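Local coordinates for hypothetical zinc-type alcohol dehydrogenase-like protein in PRE5-FET4 intergenic region (Saccharomyces cerevisiae, PDB 1PIW) that reduces a broad range of aromatic and aliphatic aldehydes to alcohols with NADPH, as a zinc-containing, medium-chain alcohol dehydrogenase that works as a homodimer, at residues 240-250 with 264-275; 251-260 with 276-287. All blocks are in the same frame, centred on the assembly; numbering follows the deposited sequence.

Contact 1: 240-250 with 264-275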
loop_
_atom_site.group_PDB
_atom_site.type_symbol
_atom_site.label_atom_id
_atom_site.label_comp_id
_atom_site.label_asym_id
_atom_site.label_seq_id
_atom_site.Cartn_x
_atom_site.Cartn_y
_atom_site.Cartn_z
ATOM N N TYR A 240 8.481 -18.015 4.334
ATOM C CA TYR A 240 7.044 -18.036 4.054
ATOM C C TYR A 240 6.694 -17.301 2.769
ATOM O O TYR A 240 5.532 -17.008 2.483
ATOM C CB TYR A 240 6.264 -17.484 5.243
ATOM C CG TYR A 240 6.302 -18.437 6.406
ATOM C CD1 TYR A 240 7.414 -18.509 7.244
ATOM C CD2 TYR A 240 5.265 -19.337 6.613
ATOM C CE1 TYR A 240 7.493 -19.465 8.264
ATOM C CE2 TYR A 240 5.329 -20.295 7.623
ATOM C CZ TYR A 240 6.443 -20.356 8.443
ATOM O OH TYR A 240 6.493 -21.318 9.425
ATOM N N PHE A 241 7.734 -17.041 1.989
ATOM C CA PHE A 241 7.639 -16.383 0.700
ATOM C C PHE A 241 6.289 -16.624 0.011
ATOM O O PHE A 241 5.759 -17.733 0.044
ATOM C CB PHE A 241 8.773 -16.908 -0.183
ATOM C CG PHE A 241 8.812 -16.303 -1.547
ATOM C CD1 PHE A 241 9.580 -15.170 -1.795
ATOM C CD2 PHE A 241 8.068 -16.861 -2.589
ATOM C CE1 PHE A 241 9.607 -14.598 -3.062
ATOM C CE2 PHE A 241 8.087 -16.297 -3.858
ATOM C CZ PHE A 241 8.857 -15.164 -4.097
ATOM N N ASP A 242 5.748 -15.568 -0.596
ATOM C CA ASP A 242 4.487 -15.601 -1.348
ATOM C C ASP A 242 3.330 -16.391 -0.721
ATOM O O ASP A 242 2.746 -17.268 -1.366
ATOM C CB ASP A 242 4.759 -16.132 -2.766
ATOM C CG ASP A 242 3.607 -15.870 -3.732
ATOM O OD1 ASP A 242 3.357 -14.695 -4.071
ATOM O OD2 ASP A 242 2.951 -16.841 -4.161
ATOM N N THR A 243 2.971 -16.065 0.517
ATOM C CA THR A 243 1.880 -16.775 1.185
ATOM C C THR A 243 0.713 -15.915 1.695
ATOM O O THR A 243 -0.445 -16.335 1.639
ATOM C CB THR A 243 2.413 -17.582 2.382
ATOM O OG1 THR A 243 1.318 -18.206 3.065
ATOM C CG2 THR A 243 3.127 -16.670 3.350
ATOM N N PHE A 244 1.026 -14.716 2.181
ATOM C CA PHE A 244 0.026 -13.814 2.757
ATOM C C PHE A 244 -0.693 -12.831 1.856
ATOM O O PHE A 244 -0.078 -12.153 1.035
ATOM C CB PHE A 244 0.657 -13.012 3.898
ATOM C CG PHE A 244 1.119 -13.854 5.038
ATOM C CD1 PHE A 244 0.199 -14.510 5.846
ATOM C CD2 PHE A 244 2.473 -14.021 5.283
ATOM C CE1 PHE A 244 0.619 -15.319 6.876
ATOM C CE2 PHE A 244 2.903 -14.829 6.313
ATOM C CZ PHE A 244 1.971 -15.482 7.114
ATOM N N ASP A 245 -2.005 -12.746 2.042
ATOM C CA ASP A 245 -2.820 -11.807 1.288
ATOM C C ASP A 245 -2.763 -10.470 2.007
ATOM O O ASP A 245 -2.589 -9.417 1.391
ATOM C CB ASP A 245 -4.279 -12.246 1.251
ATOM C CG ASP A 245 -4.530 -13.321 0.248
ATOM O OD1 ASP A 245 -3.924 -13.239 -0.839
ATOM O OD2 ASP A 245 -5.342 -14.229 0.537
ATOM N N LEU A 246 -2.907 -10.532 3.326
ATOM C CA LEU A 246 -2.920 -9.346 4.163
ATOM C C LEU A 246 -2.214 -9.596 5.490
ATOM O O LEU A 246 -2.346 -10.668 6.074
ATOM C CB LEU A 246 -4.369 -8.963 4.429
ATOM C CG LEU A 246 -4.631 -8.036 5.602
ATOM C CD1 LEU A 246 -4.286 -6.633 5.186
ATOM C CD2 LEU A 246 -6.080 -8.131 6.022
ATOM N N ILE A 247 -1.461 -8.607 5.956
ATOM C CA ILE A 247 -0.771 -8.703 7.235
ATOM C C ILE A 247 -1.060 -7.416 7.995
ATOM O O ILE A 247 -0.908 -6.322 7.450
ATOM C CB ILE A 247 0.755 -8.837 7.070
ATOM C CG1 ILE A 247 1.117 -10.253 6.659
ATOM C CG2 ILE A 247 1.457 -8.504 8.370
ATOM C CD1 ILE A 247 2.609 -10.481 6.581
ATOM N N VAL A 248 -1.486 -7.547 9.246
ATOM C CA VAL A 248 -1.785 -6.384 10.068
ATOM C C VAL A 248 -0.749 -6.315 11.177
ATOM O O VAL A 248 -0.575 -7.272 11.924
ATOM C CB VAL A 248 -3.197 -6.482 10.701
ATOM C CG1 VAL A 248 -3.459 -5.303 11.591
ATOM C CG2 VAL A 248 -4.242 -6.527 9.625
ATOM N N VAL A 249 -0.049 -5.189 11.273
ATOM C CA VAL A 249 0.964 -5.018 12.307
ATOM C C VAL A 249 0.324 -4.317 13.494
ATOM O O VAL A 249 -0.149 -3.191 13.373
ATOM C CB VAL A 249 2.150 -4.187 11.798
ATOM C CG1 VAL A 249 3.237 -4.121 12.866
ATOM C CG2 VAL A 249 2.695 -4.806 10.523
ATOM N N CYS A 250 0.329 -5.001 14.637
ATOM C CA CYS A 250 -0.283 -4.505 15.857
ATOM C C CYS A 250 0.678 -4.307 17.009
ATOM O O CYS A 250 0.248 -4.181 18.156
ATOM C CB CYS A 250 -1.369 -5.473 16.296
ATOM S SG CYS A 250 -2.505 -5.924 14.968
ATOM N N LYS A 264 8.326 -10.223 1.333
ATOM C CA LYS A 264 8.534 -11.534 0.716
ATOM C C LYS A 264 7.390 -12.525 0.963
ATOM O O LYS A 264 7.006 -13.266 0.060
ATOM C CB LYS A 264 9.816 -12.186 1.236
ATOM C CG LYS A 264 11.126 -11.485 0.943
ATOM C CD LYS A 264 12.266 -12.425 1.355
ATOM C CE LYS A 264 13.648 -11.825 1.140
ATOM N NZ LYS A 264 13.908 -10.665 2.043
ATOM N N ALA A 265 6.867 -12.561 2.187
ATOM C CA ALA A 265 5.791 -13.490 2.511
ATOM C C ALA A 265 4.470 -13.039 1.929
ATOM O O ALA A 265 3.454 -13.728 2.079
ATOM C CB ALA A 265 5.651 -13.627 4.004
ATOM N N MET A 266 4.486 -11.881 1.267
ATOM C CA MET A 266 3.276 -11.312 0.675
ATOM C C MET A 266 3.037 -11.756 -0.762
ATOM O O MET A 266 3.935 -11.702 -1.608
ATOM C CB MET A 266 3.331 -9.781 0.728
ATOM C CG MET A 266 3.496 -9.210 2.120
ATOM S SD MET A 266 2.231 -9.847 3.237
ATOM C CE MET A 266 0.762 -9.072 2.578
ATOM N N LYS A 267 1.814 -12.196 -1.030
ATOM C CA LYS A 267 1.446 -12.632 -2.367
ATOM C C LYS A 267 1.509 -11.426 -3.284
ATOM O O LYS A 267 1.580 -10.290 -2.827
ATOM C CB LYS A 267 0.026 -13.213 -2.368
ATOM C CG LYS A 267 -0.100 -14.565 -1.675
ATOM C CD LYS A 267 -1.552 -14.936 -1.424
ATOM C CE LYS A 267 -2.345 -15.032 -2.720
ATOM N NZ LYS A 267 -3.789 -15.379 -2.507
ATOM N N VAL A 268 1.500 -11.662 -4.586
ATOM C CA VAL A 268 1.531 -10.538 -5.500
ATOM C C VAL A 268 0.202 -9.830 -5.313
ATOM O O VAL A 268 -0.858 -10.422 -5.510
ATOM C CB VAL A 268 1.679 -10.989 -6.962
ATOM C CG1 VAL A 268 1.736 -9.780 -7.877
ATOM C CG2 VAL A 268 2.942 -11.814 -7.120
ATOM N N GLY A 269 0.271 -8.570 -4.902
ATOM C CA GLY A 269 -0.932 -7.799 -4.686
ATOM C C GLY A 269 -1.279 -7.793 -3.218
ATOM O O GLY A 269 -2.269 -7.192 -2.802
ATOM N N GLY A 270 -0.453 -8.471 -2.432
ATOM C CA GLY A 270 -0.684 -8.538 -0.998
ATOM C C GLY A 270 -0.580 -7.167 -0.366
ATOM O O GLY A 270 -0.002 -6.246 -0.955
ATOM N N ARG A 271 -1.119 -7.024 0.838
ATOM C CA ARG A 271 -1.079 -5.733 1.499
ATOM C C ARG A 271 -0.686 -5.798 2.965
ATOM O O ARG A 271 -1.166 -6.643 3.727
ATOM C CB ARG A 271 -2.439 -5.035 1.379
ATOM C CG ARG A 271 -3.038 -5.020 -0.020
ATOM C CD ARG A 271 -4.332 -4.223 -0.027
ATOM N NE ARG A 271 -5.127 -4.436 -1.232
ATOM C CZ ARG A 271 -6.321 -3.887 -1.448
ATOM N NH1 ARG A 271 -6.867 -3.082 -0.546
ATOM N NH2 ARG A 271 -6.985 -4.157 -2.563
ATOM N N ILE A 272 0.186 -4.873 3.348
ATOM C CA ILE A 272 0.653 -4.762 4.711
ATOM C C ILE A 272 0.032 -3.502 5.296
ATOM O O ILE A 272 0.208 -2.404 4.775
ATOM C CB ILE A 272 2.196 -4.673 4.750
ATOM C CG1 ILE A 272 2.782 -5.890 4.021
ATOM C CG2 ILE A 272 2.688 -4.627 6.183
ATOM C CD1 ILE A 272 4.282 -6.050 4.137
ATOM N N VAL A 273 -0.737 -3.673 6.360
ATOM C CA VAL A 273 -1.365 -2.547 7.022
ATOM C C VAL A 273 -0.952 -2.550 8.478
ATOM O O VAL A 273 -1.262 -3.471 9.224
ATOM C CB VAL A 273 -2.891 -2.616 6.956
ATOM C CG1 VAL A 273 -3.487 -1.447 7.715
ATOM C CG2 VAL A 273 -3.338 -2.580 5.525
ATOM N N SER A 274 -0.225 -1.513 8.864
ATOM C CA SER A 274 0.248 -1.357 10.222
ATOM C C SER A 274 -0.822 -0.607 10.978
ATOM O O SER A 274 -1.427 0.340 10.472
ATOM C CB SER A 274 1.542 -0.571 10.232
ATOM O OG SER A 274 1.697 0.089 11.460
ATOM N N ILE A 275 -1.046 -1.039 12.205
ATOM C CA ILE A 275 -2.068 -0.455 13.049
ATOM C C ILE A 275 -1.503 0.367 14.204
ATOM O O ILE A 275 -2.227 1.133 14.850
ATOM C CB ILE A 275 -2.969 -1.595 13.579
ATOM C CG1 ILE A 275 -4.325 -1.517 12.875
ATOM C CG2 ILE A 275 -3.003 -1.618 15.112
ATOM C CD1 ILE A 275 -4.873 -0.114 12.715
#

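Contact 2: 251-260 with 276-287. With NAP (NADP nicotinamide-adenine-dinucleotide phosphate), chain E.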
loop_
_atom_site.group_PDB
_atom_site.type_symbol
_atom_site.label_atom_id
_atom_site.label_comp_id
_atom_site.label_asym_id
_atom_site.label_seq_id
_atom_site.Cartn_x
_atom_site.Cartn_y
_atom_site.Cartn_z
ATOM N N ALA A 251 1.969 -4.274 16.712
ATOM C CA ALA A 251 2.977 -4.095 17.749
ATOM C C ALA A 251 2.898 -2.721 18.447
ATOM O O ALA A 251 2.451 -1.743 17.848
ATOM C CB ALA A 251 4.356 -4.294 17.143
ATOM N N SER A 252 3.324 -2.667 19.715
ATOM C CA SER A 252 3.346 -1.426 20.509
ATOM C C SER A 252 4.487 -0.527 20.045
ATOM O O SER A 252 4.494 0.681 20.307
ATOM C CB SER A 252 3.564 -1.720 21.999
ATOM O OG SER A 252 2.435 -2.326 22.588
ATOM N N SER A 253 5.466 -1.141 19.385
ATOM C CA SER A 253 6.627 -0.441 18.858
ATOM C C SER A 253 6.946 -1.075 17.507
ATOM O O SER A 253 6.380 -2.121 17.166
ATOM C CB SER A 253 7.811 -0.576 19.817
ATOM O OG SER A 253 8.926 0.174 19.369
ATOM N N LEU A 254 7.828 -0.442 16.734
ATOM C CA LEU A 254 8.190 -0.949 15.408
ATOM C C LEU A 254 9.667 -1.289 15.279
ATOM O O LEU A 254 10.133 -1.679 14.200
ATOM C CB LEU A 254 7.820 0.070 14.326
ATOM C CG LEU A 254 6.331 0.283 14.068
ATOM C CD1 LEU A 254 6.173 1.148 12.841
ATOM C CD2 LEU A 254 5.628 -1.058 13.872
ATOM N N THR A 255 10.388 -1.142 16.387
ATOM C CA THR A 255 11.821 -1.405 16.444
ATOM C C THR A 255 12.140 -2.878 16.167
ATOM O O THR A 255 13.072 -3.188 15.429
ATOM C CB THR A 255 12.383 -0.975 17.818
ATOM O OG1 THR A 255 11.714 -1.694 18.866
ATOM C CG2 THR A 255 12.164 0.526 18.029
ATOM N N ASP A 256 11.369 -3.786 16.756
ATOM C CA ASP A 256 11.577 -5.214 16.515
ATOM C C ASP A 256 10.629 -5.673 15.400
ATOM O O ASP A 256 9.806 -6.565 15.608
ATOM C CB ASP A 256 11.300 -6.037 17.785
ATOM C CG ASP A 256 12.424 -5.948 18.814
ATOM O OD1 ASP A 256 12.249 -6.509 19.925
ATOM O OD2 ASP A 256 13.472 -5.329 18.513
ATOM N N ILE A 257 10.735 -5.048 14.228
ATOM C CA ILE A 257 9.893 -5.394 13.079
ATOM C C ILE A 257 10.680 -5.114 11.802
ATOM O O ILE A 257 11.014 -3.961 11.519
ATOM C CB ILE A 257 8.598 -4.548 13.014
ATOM C CG1 ILE A 257 7.821 -4.625 14.336
ATOM C CG2 ILE A 257 7.741 -5.039 11.853
ATOM C CD1 ILE A 257 7.066 -5.917 14.551
ATOM N N ASP A 258 10.961 -6.155 11.022
ATOM C CA ASP A 258 11.733 -5.973 9.803
ATOM C C ASP A 258 10.894 -5.755 8.551
ATOM O O ASP A 258 10.463 -6.706 7.894
ATOM C CB ASP A 258 12.667 -7.161 9.584
ATOM C CG ASP A 258 13.814 -6.825 8.660
ATOM O OD1 ASP A 258 13.548 -6.438 7.504
ATOM O OD2 ASP A 258 14.981 -6.942 9.092
ATOM N N PHE A 259 10.675 -4.492 8.213
ATOM C CA PHE A 259 9.902 -4.166 7.029
ATOM C C PHE A 259 10.731 -4.281 5.737
ATOM O O PHE A 259 10.421 -3.645 4.724
ATOM C CB PHE A 259 9.330 -2.758 7.173
ATOM C CG PHE A 259 8.291 -2.638 8.248
ATOM C CD1 PHE A 259 7.013 -3.132 8.050
ATOM C CD2 PHE A 259 8.598 -2.033 9.465
ATOM C CE1 PHE A 259 6.053 -3.025 9.045
ATOM C CE2 PHE A 259 7.644 -1.922 10.469
ATOM C CZ PHE A 259 6.368 -2.419 10.257
ATOM N N ASN A 260 11.780 -5.100 5.785
ATOM C CA ASN A 260 12.655 -5.324 4.638
ATOM C C ASN A 260 12.543 -6.785 4.271
ATOM O O ASN A 260 13.103 -7.238 3.268
ATOM C CB ASN A 260 14.109 -5.037 4.998
ATOM C CG ASN A 260 14.297 -3.673 5.606
ATOM O OD1 ASN A 260 14.044 -2.653 4.962
ATOM N ND2 ASN A 260 14.744 -3.641 6.861
ATOM N N SER A 276 -0.198 0.240 14.425
ATOM C CA SER A 276 0.459 0.918 15.530
ATOM C C SER A 276 0.846 2.382 15.410
ATOM O O SER A 276 1.020 2.939 14.325
ATOM C CB SER A 276 1.694 0.116 15.962
ATOM O OG SER A 276 2.638 -0.004 14.915
ATOM N N ILE A 277 0.996 2.973 16.589
ATOM C CA ILE A 277 1.373 4.360 16.774
ATOM C C ILE A 277 2.368 4.358 17.947
ATOM O O ILE A 277 2.001 4.575 19.107
ATOM C CB ILE A 277 0.130 5.189 17.121
ATOM C CG1 ILE A 277 -0.951 4.927 16.068
ATOM C CG2 ILE A 277 0.488 6.666 17.235
ATOM C CD1 ILE A 277 -2.316 5.457 16.443
ATOM N N PRO A 278 3.649 4.098 17.649
ATOM C CA PRO A 278 4.734 4.045 18.632
ATOM C C PRO A 278 5.112 5.388 19.240
ATOM O O PRO A 278 4.560 6.430 18.871
ATOM C CB PRO A 278 5.881 3.440 17.833
ATOM C CG PRO A 278 5.664 4.033 16.476
ATOM C CD PRO A 278 4.167 3.874 16.286
ATOM N N GLU A 279 6.059 5.350 20.178
ATOM C CA GLU A 279 6.523 6.569 20.825
ATOM C C GLU A 279 6.760 7.591 19.714
ATOM O O GLU A 279 7.092 7.231 18.581
ATOM C CB GLU A 279 7.834 6.323 21.601
ATOM C CG GLU A 279 9.098 6.166 20.724
ATOM C CD GLU A 279 10.409 6.116 21.528
ATOM O OE1 GLU A 279 10.628 5.134 22.279
ATOM O OE2 GLU A 279 11.222 7.064 21.402
ATOM N N GLN A 280 6.571 8.861 20.041
ATOM C CA GLN A 280 6.763 9.940 19.087
ATOM C C GLN A 280 8.133 9.863 18.418
ATOM O O GLN A 280 8.345 10.444 17.357
ATOM C CB GLN A 280 6.640 11.267 19.814
ATOM C CG GLN A 280 7.790 11.500 20.755
ATOM C CD GLN A 280 7.471 12.514 21.807
ATOM O OE1 GLN A 280 6.995 13.603 21.501
ATOM N NE2 GLN A 280 7.737 12.168 23.067
ATOM N N HIS A 281 9.065 9.148 19.041
ATOM C CA HIS A 281 10.415 9.023 18.497
ATOM C C HIS A 281 10.659 7.702 17.786
ATOM O O HIS A 281 11.444 6.872 18.253
ATOM C CB HIS A 281 11.454 9.201 19.611
ATOM C CG HIS A 281 11.369 10.524 20.302
ATOM N ND1 HIS A 281 11.610 11.715 19.655
ATOM C CD2 HIS A 281 11.025 10.846 21.571
ATOM C CE1 HIS A 281 11.417 12.717 20.494
ATOM N NE2 HIS A 281 11.060 12.216 21.664
ATOM N N GLU A 282 9.987 7.515 16.658
ATOM C CA GLU A 282 10.135 6.304 15.861
ATOM C C GLU A 282 9.560 6.531 14.471
ATOM O O GLU A 282 8.607 7.295 14.288
ATOM C CB GLU A 282 9.404 5.118 16.500
ATOM C CG GLU A 282 10.024 4.543 17.762
ATOM C CD GLU A 282 9.451 3.178 18.111
ATOM O OE1 GLU A 282 9.761 2.669 19.205
ATOM O OE2 GLU A 282 8.698 2.612 17.288
ATOM N N MET A 283 10.140 5.850 13.495
ATOM C CA MET A 283 9.679 5.961 12.122
ATOM C C MET A 283 9.349 4.572 11.557
ATOM O O MET A 283 9.681 3.540 12.149
ATOM C CB MET A 283 10.761 6.629 11.264
ATOM C CG MET A 283 11.218 7.995 11.758
ATOM S SD MET A 283 9.927 9.236 11.684
ATOM C CE MET A 283 9.640 9.291 9.915
ATOM N N LEU A 284 8.663 4.548 10.422
ATOM C CA LEU A 284 8.351 3.288 9.774
ATOM C C LEU A 284 9.416 3.208 8.671
ATOM O O LEU A 284 9.307 3.876 7.636
ATOM C CB LEU A 284 6.929 3.327 9.194
ATOM C CG LEU A 284 6.423 2.048 8.523
ATOM C CD1 LEU A 284 6.748 0.857 9.393
ATOM C CD2 LEU A 284 4.929 2.148 8.275
ATOM N N SER A 285 10.461 2.414 8.905
ATOM C CA SER A 285 11.556 2.303 7.942
ATOM C C SER A 285 11.676 0.995 7.157
ATOM O O SER A 285 11.467 -0.105 7.687
ATOM C CB SER A 285 12.880 2.592 8.647
ATOM O OG SER A 285 12.905 3.917 9.147
ATOM N N LEU A 286 12.037 1.137 5.883
ATOM C CA LEU A 286 12.207 0.004 4.983
ATOM C C LEU A 286 12.797 0.430 3.642
ATOM O O LEU A 286 12.604 1.565 3.196
ATOM C CB LEU A 286 10.861 -0.697 4.756
ATOM C CG LEU A 286 9.648 0.133 4.311
ATOM C CD1 LEU A 286 9.832 0.667 2.893
ATOM C CD2 LEU A 286 8.409 -0.745 4.381
ATOM N N LYS A 287 13.528 -0.493 3.017
ATOM C CA LYS A 287 14.138 -0.264 1.712
ATOM C C LYS A 287 13.031 -0.578 0.714
ATOM O O LYS A 287 12.706 -1.742 0.484
ATOM C CB LYS A 287 15.324 -1.214 1.509
ATOM C CG LYS A 287 16.384 -1.130 2.616
ATOM C CD LYS A 287 17.576 -2.062 2.369
ATOM C CE LYS A 287 17.169 -3.533 2.363
ATOM N NZ LYS A 287 18.330 -4.441 2.111
HETATM P PA NAP E . -0.474 -4.361 23.884
HETATM O O1A NAP E . 0.139 -3.127 24.223
HETATM O O2A NAP E . -1.313 -5.247 24.807
HETATM O O5B NAP E . 0.652 -5.307 23.260
HETATM C C5B NAP E . 1.435 -4.818 22.139
HETATM C C4B NAP E . 2.035 -6.131 21.607
HETATM O O4B NAP E . 2.878 -5.809 20.405
HETATM C C3B NAP E . 3.035 -6.867 22.543
HETATM O O3B NAP E . 2.297 -7.829 23.312
HETATM C C2B NAP E . 4.038 -7.462 21.573
HETATM O O2B NAP E . 3.621 -8.684 20.974
HETATM C C1B NAP E . 4.196 -6.357 20.492
HETATM N N9A NAP E . 5.304 -5.434 20.867
HETATM C C8A NAP E . 5.531 -4.624 21.967
HETATM N N7A NAP E . 6.674 -3.946 21.924
HETATM C C5A NAP E . 7.237 -4.336 20.717
HETATM C C6A NAP E . 8.460 -3.953 20.117
HETATM N N6A NAP E . 9.370 -3.099 20.609
HETATM N N1A NAP E . 8.774 -4.515 18.874
HETATM C C2A NAP E . 7.901 -5.422 18.257
HETATM N N3A NAP E . 6.689 -5.822 18.821
HETATM C C4A NAP E . 6.396 -5.251 20.056
HETATM O O3 NAP E . -1.396 -4.192 22.623
HETATM P PN NAP E . -2.257 -3.020 22.054
HETATM O O1N NAP E . -2.957 -2.309 23.128
HETATM O O2N NAP E . -3.086 -3.646 21.016
HETATM O O5D NAP E . -1.169 -2.076 21.442
HETATM C C5D NAP E . -1.549 -0.718 21.203
HETATM C C4D NAP E . -0.849 -0.251 19.977
HETATM O O4D NAP E . -1.863 -0.073 18.958
HETATM C C3D NAP E . -0.188 1.134 20.182
HETATM O O3D NAP E . 1.087 1.236 19.521
HETATM C C2D NAP E . -1.231 2.088 19.648
HETATM O O2D NAP E . -0.688 3.305 19.203
HETATM C C1D NAP E . -1.865 1.332 18.538
HETATM P P2B NAP E . 4.606 -9.916 20.690
HETATM O O1X NAP E . 5.285 -9.602 19.371
HETATM O O2X NAP E . 5.519 -9.845 21.856
HETATM O O3X NAP E . 3.719 -11.115 20.590
#

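Contact 1: 240-250 with 264-275
K267 and D245 meet because both side chains set CG anti to their own carbonyl carbon (chi1 -71° for the lysine), and the lysine then bends at chi3, 60°. Its NZ reaches the syn lone pair of D245 OD1 at 2.7 Å, a salt bridge, while the other oxygen, OD2, takes the backbone N-H of K182. An alanine in place of K267 would probably leave D245 OD1 without its cationic mate and uncover the backbone of T243 and F244, along which the lysine methylenes lie. M266, bent at chi2 and chi3, brings its SD against both F244 CB (3.6 Å) and I247 CD1 (3.4 Å). A265 O accepts two amides, F244 N nearly head-on at 2.6 Å and T243 N from above the carbonyl plane, and A265 CB sits at the edge of the F244 ring. Beyond the corner at D245, strands 246-249 and 270-274, fourth and fifth across the six-stranded Rossmann sheet, run parallel, 16° apart, leading to C250 and I275 of the NADP pocket. Backbone amides and carbonyls thus satisfy each other on both sides of the corner, among mostly apolar side chains, while the one ion pair stays at the partly exposed corner itself.

Contact 2: 251-260 with 276-287
E282 presents both carboxylate oxygens to S253 and L254 in loop 251-260. S253 OG donates to the syn lone pair of OE1 at 2.6 Å, and L254 N reaches OE2 on the syn side at 3.2 Å, 16° out of the carboxylate plane. The glutamate arrives extended beyond CG, and the T255 side chain stands across it at about a right angle, its methyl CG2 against OE1.

L254 and L284 approach obliquely through their CD1 methyls, 3.5 Å apart. L284 also crosses F259 at about a right angle: its CD1 lies over one ring face, 25° off the normal, in a CH-pi orientation, although the packing there is too tight in the model for its closeness to be relied on. The opposite face carries I257 CG2, and L254 CD2 sits at the ring edge in plane, which holds the ring between aliphatic groups. Further along, F259 CB packs on L286 CB at 3.5 Å. N260 OD1 takes the amide of K287 at 3.0 Å, the donor lying almost in line with the side-chain C=O; D258 OD1 accepts from N260 N in an Asx turn.

On the cofactor side, T255 OG1, set between its backbone N and carbonyl carbon (chi1 59°), accepts from adenine N6A at 3.2 Å. S252 N donates to O4B of the adenosine ribose, and I277 O accepts from O2D of the other ribose at 3.0 Å. Side chains of 251-257 pack on the adenosine part. Strand 284-286 pairs antiparallel with its counterpart in the second subunit, and S285 OG hydrogen-bonds S285 OG of that subunit.

The two donors, S253 OG and L254 N, probably offset the charge of E282, and the apolar cluster of L254, F259, L284 and L286 joins the loop to strand 284-286.

In the fold
Both contacts lie in the Rossmann-type cofactor domain, their centres 16 Å apart, and their segments alternate along the chain: 240-250, 251-260, 264-275, 276-287. Each strand of contact 1 therefore runs directly into a segment of contact 2, strand 244-249 into loop 251-260 and strand 270-274 into 276-287. The two contacts also touch, V249 CG1 packing on L254 CD2 at 4.0 Å and V249 CG2 on F259 CE1. Contact 1 supplies the fourth and fifth strands across the six-stranded parallel sheet; contact 2 carries the chain from their C-terminal ends over the NADP and on to the dimer interface. Both reach the second subunit, consistent with cofactor binding and dimerisation sharing one region of the fold.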